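Local coordinates for tail spike protein (Acinetobacter phage vB_AbaP_AS12, PDB 6EU4) that forms a homotrimeric tailspike of an Acinetobacter baumannii phage and probably recognises the host's surface polysaccharide, possibly cleaving it as related tailspikes do, at residues Arg245-Ile256 / Cys276-Asp287; Met296-Asp307 / Val325-His333. All coordinates share one frame; numbering follows the deposited sequence.

Contact 1. Residues Arg245-Ile256 / Cys276-Asp287; sequences RVQASASSRSFI and CWATDAGLYGWD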
loop_
_atom_site.group_PDB
_atom_site.type_symbol
_atom_site.label_atom_id
_atom_site.label_comp_id
_atom_site.label_asym_id
_atom_site.label_seq_id
_atom_site.Cartn_x
_atom_site.Cartn_y
_atom_site.Cartn_z
ATOM N N ARG A 245 3.737 16.419 -4.222
ATOM C CA ARG A 245 4.778 17.376 -3.846
ATOM C C ARG A 245 4.191 18.726 -3.445
ATOM O O ARG A 245 4.712 19.793 -3.806
ATOM C CB ARG A 245 5.802 17.523 -4.973
ATOM C CG ARG A 245 6.761 16.321 -5.008
ATOM C CD ARG A 245 8.026 16.556 -4.217
ATOM N NE ARG A 245 7.733 16.930 -2.844
ATOM C CZ ARG A 245 7.832 18.150 -2.345
ATOM N NH1 ARG A 245 7.485 18.358 -1.077
ATOM N NH2 ARG A 245 8.281 19.155 -3.087
ATOM N N VAL A 246 3.133 18.671 -2.638
ATOM C CA VAL A 246 2.534 19.857 -2.043
ATOM C C VAL A 246 3.055 19.969 -0.622
ATOM O O VAL A 246 2.997 19.005 0.159
ATOM C CB VAL A 246 0.998 19.791 -2.088
ATOM C CG1 VAL A 246 0.382 20.967 -1.350
ATOM C CG2 VAL A 246 0.540 19.778 -3.530
ATOM N N GLN A 247 3.562 21.148 -0.283
ATOM C CA GLN A 247 4.102 21.412 1.036
ATOM C C GLN A 247 3.253 22.501 1.665
ATOM O O GLN A 247 3.020 23.544 1.038
ATOM C CB GLN A 247 5.558 21.867 0.970
ATOM C CG GLN A 247 6.100 22.328 2.314
ATOM C CD GLN A 247 7.569 22.733 2.284
ATOM O OE1 GLN A 247 8.252 22.608 1.270
ATOM N NE2 GLN A 247 8.051 23.251 3.411
ATOM N N ALA A 248 2.794 22.261 2.882
ATOM C CA ALA A 248 2.043 23.256 3.634
ATOM C C ALA A 248 2.803 23.552 4.923
ATOM O O ALA A 248 2.809 22.745 5.862
ATOM C CB ALA A 248 0.621 22.781 3.911
ATOM N N SER A 249 3.450 24.712 4.940
ATOM C CA SER A 249 4.166 25.198 6.109
ATOM C C SER A 249 3.296 26.260 6.770
ATOM O O SER A 249 2.977 27.277 6.153
ATOM C CB SER A 249 5.535 25.749 5.713
ATOM O OG SER A 249 6.308 24.756 5.041
ATOM N N ALA A 250 2.886 26.001 8.005
ATOM C CA ALA A 250 1.913 26.841 8.684
ATOM C C ALA A 250 2.240 26.914 10.164
ATOM O O ALA A 250 2.811 25.981 10.724
ATOM C CB ALA A 250 0.502 26.283 8.527
ATOM N N SER A 251 1.853 28.019 10.808
ATOM C CA SER A 251 2.096 28.133 12.240
ATOM C C SER A 251 1.070 27.385 13.083
ATOM O O SER A 251 1.396 26.995 14.201
ATOM C CB SER A 251 2.143 29.604 12.671
ATOM O OG SER A 251 0.861 30.206 12.527
ATOM N N SER A 252 -0.148 27.144 12.587
ATOM C CA SER A 252 -1.172 26.455 13.372
ATOM C C SER A 252 -1.548 25.091 12.797
ATOM O O SER A 252 -1.343 24.063 13.459
ATOM C CB SER A 252 -2.409 27.354 13.507
ATOM O OG SER A 252 -3.411 26.711 14.280
ATOM N N ARG A 253 -2.104 25.037 11.584
ATOM C CA ARG A 253 -2.490 23.762 10.966
ATOM C C ARG A 253 -2.035 23.748 9.511
ATOM O O ARG A 253 -2.337 24.677 8.760
ATOM C CB ARG A 253 -4.004 23.518 11.048
ATOM C CG ARG A 253 -4.545 23.400 12.471
ATOM C CD ARG A 253 -6.038 23.083 12.490
ATOM N NE ARG A 253 -6.827 24.263 12.183
ATOM C CZ ARG A 253 -8.107 24.244 11.819
ATOM N NH1 ARG A 253 -8.768 23.102 11.719
ATOM N NH2 ARG A 253 -8.743 25.386 11.553
ATOM N N SER A 254 -1.293 22.708 9.120
ATOM C CA SER A 254 -0.759 22.640 7.761
ATOM C C SER A 254 -1.845 22.281 6.752
ATOM O O SER A 254 -2.112 23.047 5.826
ATOM C CB SER A 254 0.402 21.653 7.689
ATOM O OG SER A 254 1.488 22.118 8.478
ATOM N N PHE A 255 -2.489 21.125 6.928
ATOM C CA PHE A 255 -3.517 20.630 6.015
ATOM C C PHE A 255 -4.823 20.451 6.794
ATOM O O PHE A 255 -4.835 19.786 7.837
ATOM C CB PHE A 255 -3.121 19.275 5.421
ATOM C CG PHE A 255 -1.942 19.307 4.482
ATOM C CD1 PHE A 255 -2.120 19.549 3.135
ATOM C CD2 PHE A 255 -0.666 19.024 4.944
ATOM C CE1 PHE A 255 -1.028 19.531 2.259
ATOM C CE2 PHE A 255 0.420 19.018 4.080
ATOM C CZ PHE A 255 0.243 19.265 2.742
ATOM N N ILE A 256 -5.906 21.043 6.303
ATOM C CA ILE A 256 -7.227 20.945 6.920
ATOM C C ILE A 256 -8.205 20.493 5.846
ATOM O O ILE A 256 -8.389 21.198 4.844
ATOM C CB ILE A 256 -7.707 22.291 7.506
ATOM C CG1 ILE A 256 -6.701 22.865 8.509
ATOM C CG2 ILE A 256 -9.098 22.141 8.107
ATOM C CD1 ILE A 256 -6.908 24.369 8.672
ATOM N N CYS A 276 3.934 14.689 -0.201
ATOM C CA CYS A 276 3.534 15.954 0.386
ATOM C C CYS A 276 4.190 16.112 1.749
ATOM O O CYS A 276 4.678 15.151 2.352
ATOM C CB CYS A 276 2.014 16.057 0.506
ATOM S SG CYS A 276 1.195 16.035 -1.147
ATOM N N TRP A 277 4.211 17.349 2.228
ATOM C CA TRP A 277 5.021 17.692 3.393
ATOM C C TRP A 277 4.288 18.715 4.241
ATOM O O TRP A 277 4.021 19.819 3.765
ATOM C CB TRP A 277 6.367 18.243 2.936
ATOM C CG TRP A 277 7.458 18.279 3.985
ATOM C CD1 TRP A 277 7.510 17.591 5.155
ATOM C CD2 TRP A 277 8.663 19.033 3.905
ATOM N NE1 TRP A 277 8.706 17.860 5.807
ATOM C CE2 TRP A 277 9.416 18.755 5.064
ATOM C CE3 TRP A 277 9.185 19.916 2.966
ATOM C CZ2 TRP A 277 10.649 19.345 5.309
ATOM C CZ3 TRP A 277 10.412 20.504 3.210
ATOM C CH2 TRP A 277 11.128 20.216 4.378
ATOM N N ALA A 278 3.995 18.358 5.490
ATOM C CA ALA A 278 3.454 19.291 6.476
ATOM C C ALA A 278 4.603 19.754 7.364
ATOM O O ALA A 278 5.341 18.919 7.888
ATOM C CB ALA A 278 2.371 18.628 7.330
ATOM N N THR A 279 4.799 21.061 7.500
ATOM C CA THR A 279 5.839 21.540 8.402
ATOM C C THR A 279 5.324 22.661 9.292
ATOM O O THR A 279 4.416 23.416 8.930
ATOM C CB THR A 279 7.125 22.038 7.656
ATOM O OG1 THR A 279 6.859 23.252 6.963
ATOM C CG2 THR A 279 7.647 21.001 6.623
ATOM N N ASP A 280 5.944 22.759 10.465
ATOM C CA ASP A 280 5.936 23.898 11.361
ATOM C C ASP A 280 4.652 24.035 12.176
ATOM O O ASP A 280 4.625 24.833 13.122
ATOM C CB ASP A 280 6.216 25.214 10.609
ATOM C CG ASP A 280 7.550 25.155 9.851
ATOM O OD1 ASP A 280 8.565 24.909 10.512
ATOM O OD2 ASP A 280 7.579 25.269 8.614
ATOM N N ALA A 281 3.606 23.287 11.869
ATOM C CA ALA A 281 2.315 23.464 12.525
ATOM C C ALA A 281 2.393 23.298 14.041
ATOM O O ALA A 281 2.946 22.317 14.556
ATOM C CB ALA A 281 1.324 22.459 11.945
ATOM N N GLY A 282 1.770 24.233 14.756
ATOM C CA GLY A 282 1.793 24.220 16.203
ATOM C C GLY A 282 0.572 23.609 16.871
ATOM O O GLY A 282 0.594 23.413 18.093
ATOM N N LEU A 283 -0.477 23.289 16.099
ATOM C CA LEU A 283 -1.712 22.709 16.626
ATOM C C LEU A 283 -1.973 21.312 16.082
ATOM O O LEU A 283 -2.052 20.362 16.872
ATOM C CB LEU A 283 -2.888 23.653 16.327
ATOM C CG LEU A 283 -4.284 23.169 16.747
ATOM C CD1 LEU A 283 -4.343 22.983 18.235
ATOM C CD2 LEU A 283 -5.394 24.141 16.297
ATOM N N TYR A 284 -2.132 21.155 14.760
ATOM C CA TYR A 284 -2.189 19.863 14.094
ATOM C C TYR A 284 -1.386 19.929 12.806
ATOM O O TYR A 284 -1.462 20.913 12.077
ATOM C CB TYR A 284 -3.617 19.445 13.715
ATOM C CG TYR A 284 -4.557 19.315 14.862
ATOM C CD1 TYR A 284 -4.407 18.287 15.788
ATOM C CD2 TYR A 284 -5.628 20.191 15.010
ATOM C CE1 TYR A 284 -5.273 18.154 16.837
ATOM C CE2 TYR A 284 -6.496 20.069 16.076
ATOM C CZ TYR A 284 -6.304 19.046 16.982
ATOM O OH TYR A 284 -7.179 18.896 18.032
ATOM N N GLY A 285 -0.685 18.848 12.485
ATOM C CA GLY A 285 -0.099 18.729 11.164
ATOM C C GLY A 285 -1.176 18.551 10.107
ATOM O O GLY A 285 -1.298 19.338 9.163
ATOM N N TRP A 286 -1.972 17.505 10.283
ATOM C CA TRP A 286 -3.100 17.190 9.423
ATOM C C TRP A 286 -4.347 17.137 10.279
ATOM O O TRP A 286 -4.376 16.433 11.295
ATOM C CB TRP A 286 -2.902 15.837 8.751
ATOM C CG TRP A 286 -1.735 15.724 7.869
ATOM C CD1 TRP A 286 -0.426 15.589 8.236
ATOM C CD2 TRP A 286 -1.755 15.701 6.434
ATOM N NE1 TRP A 286 0.368 15.485 7.118
ATOM C CE2 TRP A 286 -0.427 15.551 6.001
ATOM C CE3 TRP A 286 -2.775 15.793 5.480
ATOM C CZ2 TRP A 286 -0.078 15.504 4.651
ATOM C CZ3 TRP A 286 -2.430 15.739 4.136
ATOM C CH2 TRP A 286 -1.087 15.593 3.739
ATOM N N ASP A 287 -5.356 17.904 9.898
ATOM C CA ASP A 287 -6.641 17.943 10.584
ATOM C C ASP A 287 -7.658 17.439 9.562
ATOM O O ASP A 287 -8.069 18.193 8.679
ATOM C CB ASP A 287 -6.948 19.362 11.076
ATOM C CG ASP A 287 -8.237 19.453 11.874
ATOM O OD1 ASP A 287 -9.070 18.513 11.799
ATOM O OD2 ASP A 287 -8.426 20.480 12.578
#

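Contact 2. Residues Met296-Asp307 / Val325-His333; sequences MISCGADFVGAD and VTCMNEHLH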
loop_
_atom_site.group_PDB
_atom_site.type_symbol
_atom_site.label_atom_id
_atom_site.label_comp_id
_atom_site.label_asym_id
_atom_site.label_seq_id
_atom_site.Cartn_x
_atom_site.Cartn_y
_atom_site.Cartn_z
HETATM N N MSE A 296 -2.022 8.368 1.596
HETATM C CA MSE A 296 -0.793 9.157 1.681
HETATM C C MSE A 296 0.385 8.247 1.375
HETATM O O MSE A 296 0.497 7.174 1.970
HETATM C CB MSE A 296 -0.667 9.774 3.074
HETATM C CG MSE A 296 -1.876 10.615 3.446
HETATM SE SE MSE A 296 -1.737 11.077 5.361
HETATM C CE MSE A 296 -0.145 12.106 5.287
ATOM N N ILE A 297 1.240 8.643 0.422
ATOM C CA ILE A 297 2.385 7.846 -0.011
ATOM C C ILE A 297 3.651 8.664 0.179
ATOM O O ILE A 297 3.793 9.739 -0.418
ATOM C CB ILE A 297 2.237 7.418 -1.479
ATOM C CG1 ILE A 297 1.009 6.538 -1.641
ATOM C CG2 ILE A 297 3.472 6.688 -1.991
ATOM C CD1 ILE A 297 0.530 6.504 -3.063
ATOM N N SER A 298 4.568 8.148 0.988
ATOM C CA SER A 298 5.886 8.756 1.191
ATOM C C SER A 298 5.758 10.261 1.449
ATOM O O SER A 298 6.467 11.101 0.882
ATOM C CB SER A 298 6.816 8.432 0.012
ATOM O OG SER A 298 7.174 7.052 0.010
ATOM N N CYS A 299 4.841 10.592 2.342
ATOM C CA CYS A 299 4.682 11.947 2.842
ATOM C C CYS A 299 5.495 12.116 4.116
ATOM O O CYS A 299 5.887 11.146 4.758
ATOM C CB CYS A 299 3.227 12.262 3.133
ATOM S SG CYS A 299 2.158 12.224 1.643
ATOM N N GLY A 300 5.748 13.376 4.470
ATOM C CA GLY A 300 6.536 13.695 5.638
ATOM C C GLY A 300 5.904 14.805 6.449
ATOM O O GLY A 300 4.987 15.504 6.001
ATOM N N ALA A 301 6.440 14.981 7.652
ATOM C CA ALA A 301 5.965 16.033 8.535
ATOM C C ALA A 301 7.096 16.400 9.474
ATOM O O ALA A 301 7.596 15.540 10.208
ATOM C CB ALA A 301 4.740 15.569 9.307
ATOM N N ASP A 302 7.549 17.642 9.411
ATOM C CA ASP A 302 8.716 18.067 10.174
ATOM C C ASP A 302 8.341 19.239 11.068
ATOM O O ASP A 302 7.605 20.149 10.654
ATOM C CB ASP A 302 9.889 18.508 9.268
ATOM C CG ASP A 302 10.608 17.352 8.570
ATOM O OD1 ASP A 302 9.930 16.440 8.076
ATOM O OD2 ASP A 302 11.873 17.400 8.483
ATOM N N PHE A 303 8.877 19.225 12.286
ATOM C CA PHE A 303 8.817 20.383 13.180
ATOM C C PHE A 303 7.379 20.732 13.553
ATOM O O PHE A 303 6.996 21.908 13.597
ATOM C CB PHE A 303 9.522 21.598 12.578
ATOM C CG PHE A 303 10.893 21.299 12.055
ATOM C CD1 PHE A 303 11.881 20.838 12.903
ATOM C CD2 PHE A 303 11.183 21.466 10.714
ATOM C CE1 PHE A 303 13.154 20.547 12.420
ATOM C CE2 PHE A 303 12.453 21.164 10.227
ATOM C CZ PHE A 303 13.426 20.700 11.087
ATOM N N VAL A 304 6.588 19.718 13.875
ATOM C CA VAL A 304 5.225 19.913 14.347
ATOM C C VAL A 304 5.250 19.993 15.870
ATOM O O VAL A 304 5.799 19.107 16.544
ATOM C CB VAL A 304 4.316 18.774 13.848
ATOM C CG1 VAL A 304 2.966 18.817 14.522
ATOM C CG2 VAL A 304 4.168 18.898 12.333
ATOM N N GLY A 305 4.680 21.069 16.415
ATOM C CA GLY A 305 4.852 21.384 17.816
ATOM C C GLY A 305 6.239 21.928 18.083
ATOM O O GLY A 305 7.123 21.921 17.217
ATOM N N ALA A 306 6.442 22.409 19.295
ATOM C CA ALA A 306 7.737 22.915 19.711
ATOM C C ALA A 306 7.979 22.495 21.152
ATOM O O ALA A 306 7.040 22.265 21.915
ATOM C CB ALA A 306 7.804 24.445 19.590
ATOM N N ASP A 307 9.251 22.423 21.521
ATOM C CA ASP A 307 9.609 21.992 22.862
ATOM C C ASP A 307 8.975 22.919 23.882
ATOM O O ASP A 307 9.190 24.140 23.857
ATOM C CB ASP A 307 11.129 21.979 23.002
ATOM C CG ASP A 307 11.609 21.111 24.150
ATOM O OD1 ASP A 307 10.776 20.580 24.925
ATOM O OD2 ASP A 307 12.840 21.001 24.289
ATOM N N VAL A 325 1.362 4.993 3.495
ATOM C CA VAL A 325 2.300 4.032 2.923
ATOM C C VAL A 325 3.693 4.657 2.965
ATOM O O VAL A 325 3.972 5.618 2.237
ATOM C CB VAL A 325 1.910 3.649 1.489
ATOM C CG1 VAL A 325 2.767 2.498 1.002
ATOM C CG2 VAL A 325 0.451 3.280 1.425
ATOM N N THR A 326 4.561 4.091 3.796
ATOM C CA THR A 326 5.948 4.521 3.969
ATOM C C THR A 326 6.060 6.035 4.203
ATOM O O THR A 326 6.906 6.710 3.611
ATOM C CB THR A 326 6.824 4.087 2.779
ATOM O OG1 THR A 326 6.156 3.101 1.974
ATOM C CG2 THR A 326 8.103 3.426 3.281
ATOM N N CYS A 327 5.222 6.561 5.101
ATOM C CA CYS A 327 5.275 7.963 5.499
ATOM C C CYS A 327 6.256 8.160 6.653
ATOM O O CYS A 327 6.712 7.205 7.295
ATOM C CB CYS A 327 3.872 8.470 5.854
ATOM S SG CYS A 327 2.787 8.526 4.353
HETATM N N MSE A 328 6.577 9.425 6.908
HETATM C CA MSE A 328 7.573 9.795 7.918
HETATM C C MSE A 328 7.164 11.005 8.736
HETATM O O MSE A 328 6.308 11.797 8.342
HETATM C CB MSE A 328 8.929 10.096 7.267
HETATM C CG MSE A 328 9.482 8.951 6.478
HETATM SE SE MSE A 328 11.329 9.289 5.958
HETATM C CE MSE A 328 12.179 9.380 7.720
ATOM N N ASN A 329 7.837 11.157 9.867
ATOM C CA ASN A 329 7.880 12.424 10.558
ATOM C C ASN A 329 9.243 12.561 11.216
ATOM O O ASN A 329 9.891 11.565 11.561
ATOM C CB ASN A 329 6.764 12.549 11.619
ATOM C CG ASN A 329 7.157 11.966 12.933
ATOM O OD1 ASN A 329 7.037 10.754 13.160
ATOM N ND2 ASN A 329 7.674 12.817 13.821
ATOM N N GLU A 330 9.660 13.813 11.388
ATOM C CA GLU A 330 10.885 14.146 12.107
ATOM C C GLU A 330 10.624 15.360 12.987
ATOM O O GLU A 330 10.240 16.416 12.476
ATOM C CB GLU A 330 12.039 14.446 11.134
ATOM C CG GLU A 330 12.395 13.284 10.192
ATOM C CD GLU A 330 13.630 13.524 9.336
ATOM O OE1 GLU A 330 14.566 14.232 9.780
ATOM O OE2 GLU A 330 13.667 12.966 8.217
ATOM N N HIS A 331 10.872 15.209 14.294
ATOM C CA HIS A 331 10.793 16.257 15.308
ATOM C C HIS A 331 9.342 16.598 15.608
ATOM O O HIS A 331 8.733 17.450 14.950
ATOM C CB HIS A 331 11.583 17.508 14.896
ATOM C CG HIS A 331 13.007 17.225 14.546
ATOM N ND1 HIS A 331 13.960 16.928 15.493
ATOM C CD2 HIS A 331 13.627 17.150 13.345
ATOM C CE1 HIS A 331 15.110 16.676 14.890
ATOM N NE2 HIS A 331 14.932 16.803 13.585
ATOM N N LEU A 332 8.792 15.931 16.620
ATOM C CA LEU A 332 7.393 16.060 16.993
ATOM C C LEU A 332 7.296 16.289 18.484
ATOM O O LEU A 332 7.796 15.481 19.277
ATOM C CB LEU A 332 6.601 14.810 16.611
ATOM C CG LEU A 332 5.110 14.826 17.006
ATOM C CD1 LEU A 332 4.396 15.906 16.240
ATOM C CD2 LEU A 332 4.452 13.477 16.736
ATOM N N HIS A 333 6.674 17.405 18.856
ATOM C CA HIS A 333 6.247 17.693 20.226
ATOM C C HIS A 333 4.719 17.788 20.191
ATOM O O HIS A 333 4.155 18.815 19.790
ATOM C CB HIS A 333 6.875 18.978 20.751
ATOM C CG HIS A 333 8.360 18.910 20.887
ATOM N ND1 HIS A 333 8.992 18.641 22.082
ATOM C CD2 HIS A 333 9.340 19.076 19.970
ATOM C CE1 HIS A 333 10.301 18.649 21.894
ATOM N NE2 HIS A 333 10.538 18.901 20.618
HETATM O O HOH W 1 7.145 15.780 13.165
HETATM O O HOH W 2 14.152 17.185 10.061
HETATM O O HOH W 3 8.872 19.888 16.536
#

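Contact 1. Residues Arg245-Ile256 / Cys276-Asp287
Phe255 and Trp286 form the tightly packed heart of this contact, an offset stack of phenyl on six-membered indole ring with centroids 4.0 Å apart and planes at 10°. Ala248 CB covers the opposite face of the phenylalanine, and Ala278 CB meets its edge at 3.8 Å from CE2. Nearby, Ala248 O accepts Ser254 OG at 3.0 Å and Thr279 N at 3.1 Å from opposite faces of its carbonyl plane, so Ser254, at the corner, ties back to the strand at a buried oxygen. Stacks of similar side chains on successive coils are common in parallel beta-helices, the fold expected of such tailspikes; here the coils run parallel in two ladders whose register slips by one residue between Ser249 and Arg253. Against this buried core stand partly exposed Arg253, Asp287, Gln247 and Trp277, with exposed Ser251 and Asp280 at the turn. Arg253 bends at its third torsion (chi3 -77°) and brings NH1 to 2.8 Å from Asp287 OD2, a salt bridge in the guanidinium plane but 46° out of the carboxylate plane, while NH2 pairs with Glu231. Before the corner, Gln247 stretches its amide beside the Trp277 indole, CD 3.3 Å from CE3.

Contact 2. Residues Met296-Asp307 / Val325-His333
Phe303 and His331 both carry CG beside the backbone N (chi1 -49° and -54°), and these matched torsions send the two rings out side by side. Their planes are almost parallel yet slid apart, CE1 of Phe303 lying 3.6 Å from CD2 of His331, so they overlap little. Deeper inside, SG of Cys327 accepts the backbone N-H of Cys299 at 3.5 Å, while its flank rests against CB of Met296, a selenomethionine. Val304 CG1 and Leu332 CD1 continue the apolar interior, meeting at 3.7 Å. Backbone hydrogen bonds such as Glu330 N to Ala301 O join the strands in parallel, as neighbouring coils of a beta-helix do. At the turn beyond Val304, the His333 ring carries Asp307 CB over one face in a CH-pi contact, 4.0 Å from the centroid; Tyr356 stacks on this histidine and Tyr359 OH is hydrogen-bonded to its ND1. At the other end, Ser298 and Thr326 hydrogen-bond through their hydroxyls to Thr295 of the second subunit. On the outer face, Asp302 OD2 and Glu330 OE1 lie 4.4 Å apart, and one water donates to both, at 2.8 and 3.0 Å respectively; the other Asp302 oxygen, OD1, accepts the indole N-H of Trp277. Such proximity of like charges would probably be costly, and the water, donating a hydrogen bond to each carboxylate, and the indole N-H are likely to ease it.

Contact 2 follows contact 1 along the chain and is laid directly upon it, the centres about 10 Å apart, the backbone of 276-287 pairing directly with that of 296-307. Two polar ties join them: Ala281 O to Gly305 N at 2.8 Å, and Trp277 NE1 to Asp302 OD1 at 2.9 Å, each probably a hydrogen bond. The latter links the indole beside Gln247 in contact 1 to the carboxylate pair of contact 2. Inside, Cys276 O packs on Cys299 CB at 3.3 Å, and the cysteine position recurs at Cys327, giving a ladder through both contacts. Each also reaches the second subunit, so the stacked coils contribute together to the trimer interface.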